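Local coordinates for protein SUBA (Escherichia coli, PDB 2IY9) that cleaves the host endoplasmic reticulum chaperone BiP in its interdomain hinge, acting as the subtilisin-like serine protease subunit of an AB5 cytotoxin, at residues A[170-181]-A[209-219]; A[277-288]-A[321-331]. All coordinates share one frame; numbering follows the deposited sequence.

The two contacts are neighbours in the core of a subtilase domain, with centres about 16 Å apart. Interaction 1 pairs two parallel strands of the central sheet. Interaction 2 packs helix 271-288 against helix 323-331 of the A2 region. They touch where V178 of 170-181 meets segment 277-288: V178 CG2 lies 3.4 Å from L282 CD1, and V178 CG1 lies 3.8 Å from V278 CG1. I216 CD1 also reaches L282 CD1. Interaction 1 comes nearer the inferred charge relay system: the A180 side chain is about 5 Å from that of S272 and about 7 Å from that of H89. The I277 side chain is about 10 Å from that of S272.

Interaction 1 (A[170-181]-A[209-219])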
loop_
_atom_site.group_PDB
_atom_site.type_symbol
_atom_site.label_atom_id
_atom_site.label_comp_id
_atom_site.label_asym_id
_atom_site.label_seq_id
_atom_site.Cartn_x
_atom_site.Cartn_y
_atom_site.Cartn_z
ATOM N N GLY A 170 -12.902 -5.324 9.237
ATOM C CA GLY A 170 -12.767 -4.372 10.343
ATOM C C GLY A 170 -13.100 -5.015 11.677
ATOM O O GLY A 170 -12.331 -4.916 12.638
ATOM N N ARG A 171 -14.238 -5.697 11.725
ATOM C CA ARG A 171 -14.647 -6.422 12.924
ATOM C C ARG A 171 -13.619 -7.467 13.366
ATOM O O ARG A 171 -13.355 -7.613 14.557
ATOM C CB ARG A 171 -16.020 -7.046 12.727
ATOM C CG ARG A 171 -17.141 -6.036 12.880
ATOM C CD ARG A 171 -18.513 -6.689 12.854
ATOM N NE ARG A 171 -18.776 -7.431 11.621
ATOM C CZ ARG A 171 -19.210 -6.895 10.482
ATOM N NH1 ARG A 171 -19.419 -5.587 10.371
ATOM N NH2 ARG A 171 -19.427 -7.678 9.443
ATOM N N ASN A 172 -13.020 -8.155 12.400
ATOM C CA ASN A 172 -11.988 -9.167 12.663
ATOM C C ASN A 172 -10.741 -8.576 13.310
ATOM O O ASN A 172 -10.065 -9.240 14.093
ATOM C CB ASN A 172 -11.614 -9.893 11.363
ATOM C CG ASN A 172 -12.785 -10.660 10.756
ATOM O OD1 ASN A 172 -13.806 -10.882 11.412
ATOM N ND2 ASN A 172 -12.645 -11.051 9.493
ATOM N N ASN A 173 -10.438 -7.327 12.953
ATOM C CA ASN A 173 -9.364 -6.569 13.586
ATOM C C ASN A 173 -7.979 -7.229 13.460
ATOM O O ASN A 173 -7.137 -7.125 14.354
ATOM C CB ASN A 173 -9.719 -6.301 15.060
ATOM C CG ASN A 173 -8.985 -5.105 15.628
ATOM O OD1 ASN A 173 -8.409 -4.304 14.886
ATOM N ND2 ASN A 173 -8.990 -4.983 16.955
ATOM N N ASP A 174 -7.759 -7.923 12.348
ATOM C CA ASP A 174 -6.529 -8.693 12.169
ATOM C C ASP A 174 -5.661 -8.194 11.017
ATOM O O ASP A 174 -4.431 -8.263 11.087
ATOM C CB ASP A 174 -6.822 -10.194 12.030
ATOM C CG ASP A 174 -7.874 -10.507 10.965
ATOM O OD1 ASP A 174 -8.468 -9.572 10.371
ATOM O OD2 ASP A 174 -8.106 -11.713 10.727
ATOM N N ARG A 175 -6.291 -7.680 9.968
ATOM C CA ARG A 175 -5.543 -7.304 8.757
ATOM C C ARG A 175 -5.824 -5.870 8.333
ATOM O O ARG A 175 -6.872 -5.304 8.671
ATOM C CB ARG A 175 -5.862 -8.257 7.600
ATOM C CG ARG A 175 -5.672 -9.723 7.949
ATOM C CD ARG A 175 -5.903 -10.644 6.742
ATOM N NE ARG A 175 -5.962 -12.035 7.177
ATOM C CZ ARG A 175 -4.896 -12.808 7.376
ATOM N NH1 ARG A 175 -3.674 -12.344 7.158
ATOM N NH2 ARG A 175 -5.060 -14.062 7.775
ATOM N N LEU A 176 -4.876 -5.301 7.584
ATOM C CA LEU A 176 -4.985 -3.954 7.068
ATOM C C LEU A 176 -4.869 -3.924 5.562
ATOM O O LEU A 176 -4.072 -4.657 4.980
ATOM C CB LEU A 176 -3.896 -3.054 7.645
ATOM C CG LEU A 176 -4.066 -2.708 9.122
ATOM C CD1 LEU A 176 -2.806 -2.039 9.598
ATOM C CD2 LEU A 176 -5.340 -1.842 9.356
ATOM N N ILE A 177 -5.658 -3.052 4.945
ATOM C CA ILE A 177 -5.558 -2.827 3.506
ATOM C C ILE A 177 -4.994 -1.440 3.276
ATOM O O ILE A 177 -5.550 -0.435 3.746
ATOM C CB ILE A 177 -6.903 -2.979 2.796
ATOM C CG1 ILE A 177 -7.342 -4.450 2.845
ATOM C CG2 ILE A 177 -6.807 -2.507 1.349
ATOM C CD1 ILE A 177 -8.660 -4.693 2.180
ATOM N N VAL A 178 -3.866 -1.405 2.585
ATOM C CA VAL A 178 -3.230 -0.153 2.224
ATOM C C VAL A 178 -3.609 0.112 0.769
ATOM O O VAL A 178 -3.236 -0.649 -0.131
ATOM C CB VAL A 178 -1.705 -0.220 2.432
ATOM C CG1 VAL A 178 -1.082 1.178 2.290
ATOM C CG2 VAL A 178 -1.393 -0.798 3.819
ATOM N N ALA A 179 -4.390 1.176 0.569
ATOM C CA ALA A 179 -5.065 1.442 -0.705
ATOM C C ALA A 179 -4.731 2.815 -1.286
ATOM O O ALA A 179 -4.903 3.830 -0.619
ATOM C CB ALA A 179 -6.558 1.312 -0.523
ATOM N N ALA A 180 -4.263 2.833 -2.538
ATOM C CA ALA A 180 -3.984 4.083 -3.259
ATOM C C ALA A 180 -5.294 4.826 -3.516
ATOM O O ALA A 180 -6.301 4.191 -3.852
ATOM C CB ALA A 180 -3.286 3.775 -4.591
ATOM N N VAL A 181 -5.280 6.152 -3.371
ATOM C CA VAL A 181 -6.492 6.945 -3.634
ATOM C C VAL A 181 -6.660 7.236 -5.132
ATOM O O VAL A 181 -7.688 7.767 -5.557
ATOM C CB VAL A 181 -6.567 8.245 -2.796
ATOM C CG1 VAL A 181 -6.650 7.912 -1.314
ATOM C CG2 VAL A 181 -5.394 9.188 -3.087
ATOM N N ASN A 209 -17.973 1.433 12.555
ATOM C CA ASN A 209 -17.267 1.141 11.305
ATOM C C ASN A 209 -16.094 2.077 11.023
ATOM O O ASN A 209 -15.094 1.644 10.450
ATOM C CB ASN A 209 -18.230 1.090 10.125
ATOM C CG ASN A 209 -19.076 -0.167 10.128
ATOM O OD1 ASN A 209 -18.621 -1.229 10.566
ATOM N ND2 ASN A 209 -20.307 -0.060 9.636
ATOM N N LYS A 210 -16.201 3.340 11.450
ATOM C CA LYS A 210 -15.068 4.269 11.324
ATOM C C LYS A 210 -13.921 3.821 12.218
ATOM O O LYS A 210 -12.772 3.758 11.772
ATOM C CB LYS A 210 -15.463 5.710 11.663
ATOM C CG LYS A 210 -16.449 6.353 10.711
ATOM C CD LYS A 210 -16.780 7.805 11.099
ATOM C CE LYS A 210 -17.145 7.945 12.564
ATOM N NZ LYS A 210 -17.573 9.330 12.936
ATOM N N LYS A 211 -14.247 3.491 13.466
ATOM C CA LYS A 211 -13.251 3.091 14.469
ATOM C C LYS A 211 -12.537 1.784 14.132
ATOM O O LYS A 211 -11.346 1.644 14.427
ATOM C CB LYS A 211 -13.882 2.989 15.867
ATOM C CG LYS A 211 -14.269 4.337 16.497
ATOM C CD LYS A 211 -14.780 4.130 17.936
ATOM C CE LYS A 211 -15.293 5.425 18.563
ATOM N NZ LYS A 211 -14.271 6.511 18.575
ATOM N N GLN A 212 -13.250 0.833 13.528
ATOM C CA GLN A 212 -12.630 -0.439 13.093
ATOM C C GLN A 212 -12.174 -0.492 11.627
ATOM O O GLN A 212 -11.714 -1.538 11.154
ATOM C CB GLN A 212 -13.526 -1.654 13.397
ATOM C CG GLN A 212 -14.798 -1.360 14.128
ATOM C CD GLN A 212 -15.690 -2.576 14.268
ATOM O OE1 GLN A 212 -15.700 -3.244 15.305
ATOM N NE2 GLN A 212 -16.480 -2.844 13.239
ATOM N N ASP A 213 -12.305 0.625 10.913
ATOM C CA ASP A 213 -11.956 0.702 9.483
ATOM C C ASP A 213 -10.540 0.129 9.205
ATOM O O ASP A 213 -9.557 0.652 9.730
ATOM C CB ASP A 213 -12.080 2.163 9.022
ATOM C CG ASP A 213 -11.743 2.376 7.545
ATOM O OD1 ASP A 213 -11.585 1.409 6.769
ATOM O OD2 ASP A 213 -11.629 3.557 7.162
ATOM N N PRO A 214 -10.450 -0.957 8.409
ATOM C CA PRO A 214 -9.169 -1.616 8.130
ATOM C C PRO A 214 -8.410 -1.054 6.911
ATOM O O PRO A 214 -7.335 -1.543 6.590
ATOM C CB PRO A 214 -9.595 -3.045 7.838
ATOM C CG PRO A 214 -10.886 -2.881 7.102
ATOM C CD PRO A 214 -11.562 -1.660 7.734
ATOM N N VAL A 215 -8.975 -0.041 6.253
ATOM C CA VAL A 215 -8.357 0.585 5.074
ATOM C C VAL A 215 -7.512 1.808 5.484
ATOM O O VAL A 215 -7.959 2.636 6.269
ATOM C CB VAL A 215 -9.427 1.005 4.030
ATOM C CG1 VAL A 215 -8.779 1.616 2.759
ATOM C CG2 VAL A 215 -10.318 -0.191 3.640
ATOM N N ILE A 216 -6.303 1.904 4.929
ATOM C CA ILE A 216 -5.448 3.077 5.053
ATOM C C ILE A 216 -5.268 3.654 3.649
ATOM O O ILE A 216 -4.689 3.007 2.772
ATOM C CB ILE A 216 -4.078 2.734 5.696
ATOM C CG1 ILE A 216 -4.282 2.226 7.130
ATOM C CG2 ILE A 216 -3.163 3.966 5.712
ATOM C CD1 ILE A 216 -3.024 1.616 7.745
ATOM N N ARG A 217 -5.822 4.845 3.443
ATOM C CA ARG A 217 -5.927 5.471 2.117
ATOM C C ARG A 217 -4.754 6.416 1.936
ATOM O O ARG A 217 -4.565 7.326 2.731
ATOM C CB ARG A 217 -7.241 6.264 1.997
ATOM C CG ARG A 217 -8.497 5.413 2.176
ATOM C CD ARG A 217 -9.686 6.223 2.733
ATOM N NE ARG A 217 -10.783 5.308 3.056
ATOM C CZ ARG A 217 -10.911 4.687 4.222
ATOM N NH1 ARG A 217 -10.034 4.920 5.200
ATOM N NH2 ARG A 217 -11.924 3.852 4.423
ATOM N N VAL A 218 -3.976 6.194 0.882
ATOM C CA VAL A 218 -2.683 6.846 0.726
ATOM C C VAL A 218 -2.654 7.806 -0.480
ATOM O O VAL A 218 -2.988 7.415 -1.601
ATOM C CB VAL A 218 -1.541 5.788 0.614
ATOM C CG1 VAL A 218 -0.173 6.468 0.401
ATOM C CG2 VAL A 218 -1.495 4.877 1.867
ATOM N N ALA A 219 -2.260 9.055 -0.227
ATOM C CA ALA A 219 -1.975 10.047 -1.283
ATOM C C ALA A 219 -0.465 10.209 -1.519
ATOM O O ALA A 219 0.345 9.827 -0.670
ATOM C CB ALA A 219 -2.590 11.391 -0.922
HETATM O O HOH W 1 -19.145 -3.493 12.241
HETATM O O HOH W 2 -9.433 -2.906 11.979
#
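Strands 176-180 and 215-219 lie side by side in the parallel central sheet, I177 beside V215 and A180 beside V218. Backbone bonds stitch them together. I177 N donates to P214 O, and A179 N donates to I216 O at 2.9 Å in a nearly straight bond. In return I177 O takes I216 N at 2.7 Å and A179 O takes V218 N. A longer bond from V181 N to V218 O, 3.2 Å, continues the pairing past the end of strand 176-180.

Apolar contacts follow on both faces. On one face V178 CG1 meets V218 CG2 at 3.7 Å, and L176 CD1 meets I216 CD1; helix 271-288 covers V178 there. On the other, A179 CB touches V215 CG1, which chi1 of -178° places anti to the backbone N. Where the chain turns off the strand, V181 CG1 packs on R217 CB, their side chains crossing at about a right angle.

Polar groups hold the approach to strand 215-219. D213 OD1 accepts V215 N from above the carboxylate plane, making an Asx turn. R217 grips D213 OD2 end-on with NH1 and NH2, the latter at 2.8 Å. R217 also bonds to D248 and to the carbonyls of A200 and Y202.

At the helix ends G170 CA sits 3.1 Å from Q212 O. The P214 ring sets CG 3.8 Å from G170 N and CB on R175 O. One water bridges R171 NH1, N209 OD1 and, weakly, Q212 NE2. R171 CG lies 3.3 Å from Q212 NE2, with guanidinium and amide planes 44° apart.

The unit is a beta-alpha-beta element of the subtilisin fold. Its backbone bonds set the strand register beside the inferred active site, while the two carboxylates around R217 would probably stabilise its buried positive charge.

Interaction 2 (A[277-288]-A[321-331]); sequences IVSGVLAAMTSC and LNAEKAISMFC
V281 and M285 of 277-288 pack against A323, A326 and I327 of 321-331 in a near-parallel helix pair closed by a disulfide. The short axes come within 8.8 Å and are 16° apart. The first helix is the one that carries S272, the inferred nucleophile, at its start in the subtilisin fold. The second belongs to the C-terminal A2 domain, which penetrates the central pore of the SubB pentamer.

The tight part is apolar and buried. L321 CD2 reaches three residues on the first helix: I277 CG2 at 3.8 Å, V278 CG2 and V281 CG2. Both V281 methyls touch A323 CB; CG1 also reaches A326 CB. A284 CB receives I327 CD1 at 3.8 Å. M285 SD lies against A326 CB; the bend at chi3 (66°) then turns CE to F330 CB, 3.8 Å away. M285 and F330 cross at about a right angle. Helix 25-30 adds I30 against V281, L321 and A323.

The more open side is the C-terminal end of the pair, where C288, F330 and C331 are partly exposed. F330 still fits closely there, with CD2 3.1 Å from M285 O, which lies oblique to the ring. C288 CB stands at the ring edge. N322 caps the second helix away from the interface: its OD1 accepts K325 N from above the amide plane.

No hydrogen bond crosses between the segments; apolar contact and one disulfide join them. In each cysteine SG is anti to the carbonyl carbon, and C288 SG joins C331 SG at 2.0 Å with a chi3 of 89°.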
loop_
_atom_site.group_PDB
_atom_site.type_symbol
_atom_site.label_atom_id
_atom_site.label_comp_id
_atom_site.label_asym_id
_atom_site.label_seq_id
_atom_site.Cartn_x
_atom_site.Cartn_y
_atom_site.Cartn_z
ATOM N N ILE A 277 5.137 2.176 -0.479
ATOM C CA ILE A 277 6.051 2.641 0.546
ATOM C C ILE A 277 5.415 2.538 1.940
ATOM O O ILE A 277 6.070 2.086 2.897
ATOM C CB ILE A 277 6.549 4.063 0.201
ATOM C CG1 ILE A 277 7.521 3.981 -0.988
ATOM C CG2 ILE A 277 7.227 4.728 1.414
ATOM C CD1 ILE A 277 7.849 5.319 -1.662
ATOM N N VAL A 278 4.143 2.926 2.053
ATOM C CA VAL A 278 3.439 2.832 3.338
ATOM C C VAL A 278 3.336 1.373 3.786
ATOM O O VAL A 278 3.548 1.063 4.961
ATOM C CB VAL A 278 2.046 3.509 3.313
ATOM C CG1 VAL A 278 1.260 3.155 4.591
ATOM C CG2 VAL A 278 2.202 5.031 3.205
ATOM N N SER A 279 3.023 0.488 2.842
ATOM C CA SER A 279 2.984 -0.949 3.107
ATOM C C SER A 279 4.312 -1.481 3.615
ATOM O O SER A 279 4.327 -2.332 4.496
ATOM C CB SER A 279 2.564 -1.734 1.858
ATOM O OG SER A 279 1.188 -1.533 1.589
ATOM N N GLY A 280 5.424 -0.984 3.065
ATOM C CA GLY A 280 6.746 -1.409 3.557
ATOM C C GLY A 280 6.995 -0.988 4.998
ATOM O O GLY A 280 7.593 -1.732 5.779
ATOM N N VAL A 281 6.529 0.202 5.355
ATOM C CA VAL A 281 6.673 0.698 6.728
ATOM C C VAL A 281 5.806 -0.157 7.659
ATOM O O VAL A 281 6.268 -0.599 8.695
ATOM C CB VAL A 281 6.323 2.202 6.849
ATOM C CG1 VAL A 281 6.371 2.664 8.325
ATOM C CG2 VAL A 281 7.270 3.046 5.965
ATOM N N LEU A 282 4.561 -0.408 7.274
ATOM C CA LEU A 282 3.711 -1.282 8.073
ATOM C C LEU A 282 4.304 -2.692 8.203
ATOM O O LEU A 282 4.230 -3.297 9.278
ATOM C CB LEU A 282 2.287 -1.326 7.524
ATOM C CG LEU A 282 1.384 -0.120 7.796
ATOM C CD1 LEU A 282 0.201 -0.144 6.791
ATOM C CD2 LEU A 282 0.871 -0.098 9.227
ATOM N N ALA A 283 4.918 -3.193 7.134
ATOM C CA ALA A 283 5.601 -4.501 7.182
ATOM C C ALA A 283 6.700 -4.510 8.246
ATOM O O ALA A 283 6.797 -5.454 9.040
ATOM C CB ALA A 283 6.171 -4.871 5.819
ATOM N N ALA A 284 7.514 -3.454 8.254
ATOM C CA ALA A 284 8.596 -3.291 9.214
ATOM C C ALA A 284 8.071 -3.276 10.650
ATOM O O ALA A 284 8.630 -3.928 11.525
ATOM C CB ALA A 284 9.378 -2.017 8.913
ATOM N N MET A 285 6.992 -2.529 10.887
ATOM C CA MET A 285 6.335 -2.515 12.190
ATOM C C MET A 285 5.849 -3.908 12.604
ATOM O O MET A 285 6.087 -4.350 13.741
ATOM C CB MET A 285 5.157 -1.551 12.172
ATOM C CG MET A 285 5.538 -0.111 11.873
ATOM S SD MET A 285 4.122 0.918 11.483
ATOM C CE MET A 285 3.202 0.973 13.009
ATOM N N THR A 286 5.203 -4.616 11.676
ATOM C CA THR A 286 4.591 -5.919 12.004
ATOM C C THR A 286 5.627 -6.942 12.466
ATOM O O THR A 286 5.314 -7.830 13.266
ATOM C CB THR A 286 3.809 -6.525 10.826
ATOM O OG1 THR A 286 4.719 -6.854 9.776
ATOM C CG2 THR A 286 2.740 -5.571 10.307
ATOM N N SER A 287 6.858 -6.813 11.961
ATOM C CA SER A 287 7.954 -7.689 12.378
ATOM C C SER A 287 8.092 -7.715 13.905
ATOM O O SER A 287 8.427 -8.757 14.481
ATOM C CB SER A 287 9.279 -7.284 11.713
ATOM O OG SER A 287 9.890 -6.148 12.328
ATOM N N CYS A 288 7.801 -6.579 14.542
ATOM C CA CYS A 288 7.939 -6.412 15.999
ATOM C C CYS A 288 6.823 -7.039 16.833
ATOM O O CYS A 288 7.028 -7.369 18.009
ATOM C CB CYS A 288 8.095 -4.932 16.346
ATOM S SG CYS A 288 9.669 -4.314 15.747
ATOM N N LEU A 321 3.675 10.528 6.267
ATOM C CA LEU A 321 4.395 9.347 6.717
ATOM C C LEU A 321 5.725 9.687 7.385
ATOM O O LEU A 321 6.581 10.347 6.789
ATOM C CB LEU A 321 4.636 8.407 5.529
ATOM C CG LEU A 321 5.420 7.128 5.833
ATOM C CD1 LEU A 321 4.634 6.235 6.788
ATOM C CD2 LEU A 321 5.816 6.381 4.549
ATOM N N ASN A 322 5.870 9.241 8.632
ATOM C CA ASN A 322 7.136 9.320 9.354
ATOM C C ASN A 322 7.471 7.915 9.831
ATOM O O ASN A 322 6.893 7.438 10.813
ATOM C CB ASN A 322 7.034 10.272 10.555
ATOM C CG ASN A 322 8.358 10.431 11.298
ATOM O OD1 ASN A 322 9.259 9.589 11.192
ATOM N ND2 ASN A 322 8.477 11.524 12.055
ATOM N N ALA A 323 8.375 7.261 9.108
ATOM C CA ALA A 323 8.746 5.865 9.368
ATOM C C ALA A 323 9.539 5.720 10.651
ATOM O O ALA A 323 9.361 4.737 11.373
ATOM C CB ALA A 323 9.524 5.287 8.204
ATOM N N GLU A 324 10.412 6.692 10.927
ATOM C CA GLU A 324 11.230 6.669 12.136
ATOM C C GLU A 324 10.338 6.593 13.368
ATOM O O GLU A 324 10.517 5.720 14.218
ATOM C CB GLU A 324 12.174 7.883 12.210
ATOM C CG GLU A 324 12.872 8.032 13.574
ATOM C CD GLU A 324 13.733 9.277 13.659
ATOM O OE1 GLU A 324 13.252 10.305 14.191
ATOM O OE2 GLU A 324 14.888 9.233 13.184
ATOM N N LYS A 325 9.371 7.501 13.448
ATOM C CA LYS A 325 8.439 7.548 14.560
ATOM C C LYS A 325 7.494 6.335 14.598
ATOM O O LYS A 325 7.286 5.763 15.668
ATOM C CB LYS A 325 7.665 8.872 14.546
ATOM C CG LYS A 325 6.860 9.169 15.807
ATOM C CD LYS A 325 7.745 9.503 17.003
ATOM C CE LYS A 325 6.920 10.024 18.178
ATOM N NZ LYS A 325 5.702 9.198 18.418
ATOM N N ALA A 326 6.932 5.946 13.449
ATOM C CA ALA A 326 6.057 4.768 13.379
ATOM C C ALA A 326 6.746 3.498 13.880
ATOM O O ALA A 326 6.192 2.768 14.706
ATOM C CB ALA A 326 5.535 4.557 11.950
ATOM N N ILE A 327 7.948 3.248 13.369
ATOM C CA ILE A 327 8.684 2.026 13.683
ATOM C C ILE A 327 9.174 2.076 15.134
ATOM O O ILE A 327 8.964 1.127 15.890
ATOM C CB ILE A 327 9.819 1.745 12.661
ATOM C CG1 ILE A 327 9.207 1.356 11.302
ATOM C CG2 ILE A 327 10.786 0.650 13.188
ATOM C CD1 ILE A 327 10.154 1.457 10.111
ATOM N N SER A 328 9.778 3.201 15.519
ATOM C CA SER A 328 10.211 3.426 16.904
ATOM C C SER A 328 9.080 3.199 17.911
ATOM O O SER A 328 9.232 2.415 18.844
ATOM C CB SER A 328 10.804 4.828 17.063
ATOM O OG SER A 328 11.402 4.977 18.341
ATOM N N MET A 329 7.942 3.860 17.704
ATOM C CA MET A 329 6.789 3.721 18.610
ATOM C C MET A 329 6.278 2.287 18.696
ATOM O O MET A 329 6.068 1.749 19.789
ATOM C CB MET A 329 5.637 4.645 18.193
ATOM C CG MET A 329 5.812 6.117 18.572
ATOM S SD MET A 329 6.249 6.446 20.305
ATOM C CE MET A 329 4.808 5.847 21.193
ATOM N N PHE A 330 6.055 1.670 17.544
ATOM C CA PHE A 330 5.477 0.341 17.538
ATOM C C PHE A 330 6.440 -0.693 18.114
ATOM O O PHE A 330 6.042 -1.534 18.918
ATOM C CB PHE A 330 5.037 -0.067 16.133
ATOM C CG PHE A 330 4.158 -1.275 16.121
ATOM C CD1 PHE A 330 2.796 -1.159 16.385
ATOM C CD2 PHE A 330 4.695 -2.536 15.893
ATOM C CE1 PHE A 330 1.973 -2.286 16.386
ATOM C CE2 PHE A 330 3.883 -3.669 15.893
ATOM C CZ PHE A 330 2.520 -3.543 16.139
ATOM N N CYS A 331 7.701 -0.617 17.696
ATOM C CA CYS A 331 8.694 -1.598 18.106
ATOM C C CYS A 331 9.173 -1.422 19.549
ATOM O O CYS A 331 9.460 -2.418 20.212
ATOM C CB CYS A 331 9.872 -1.630 17.133
ATOM S SG CYS A 331 9.431 -2.304 15.512
#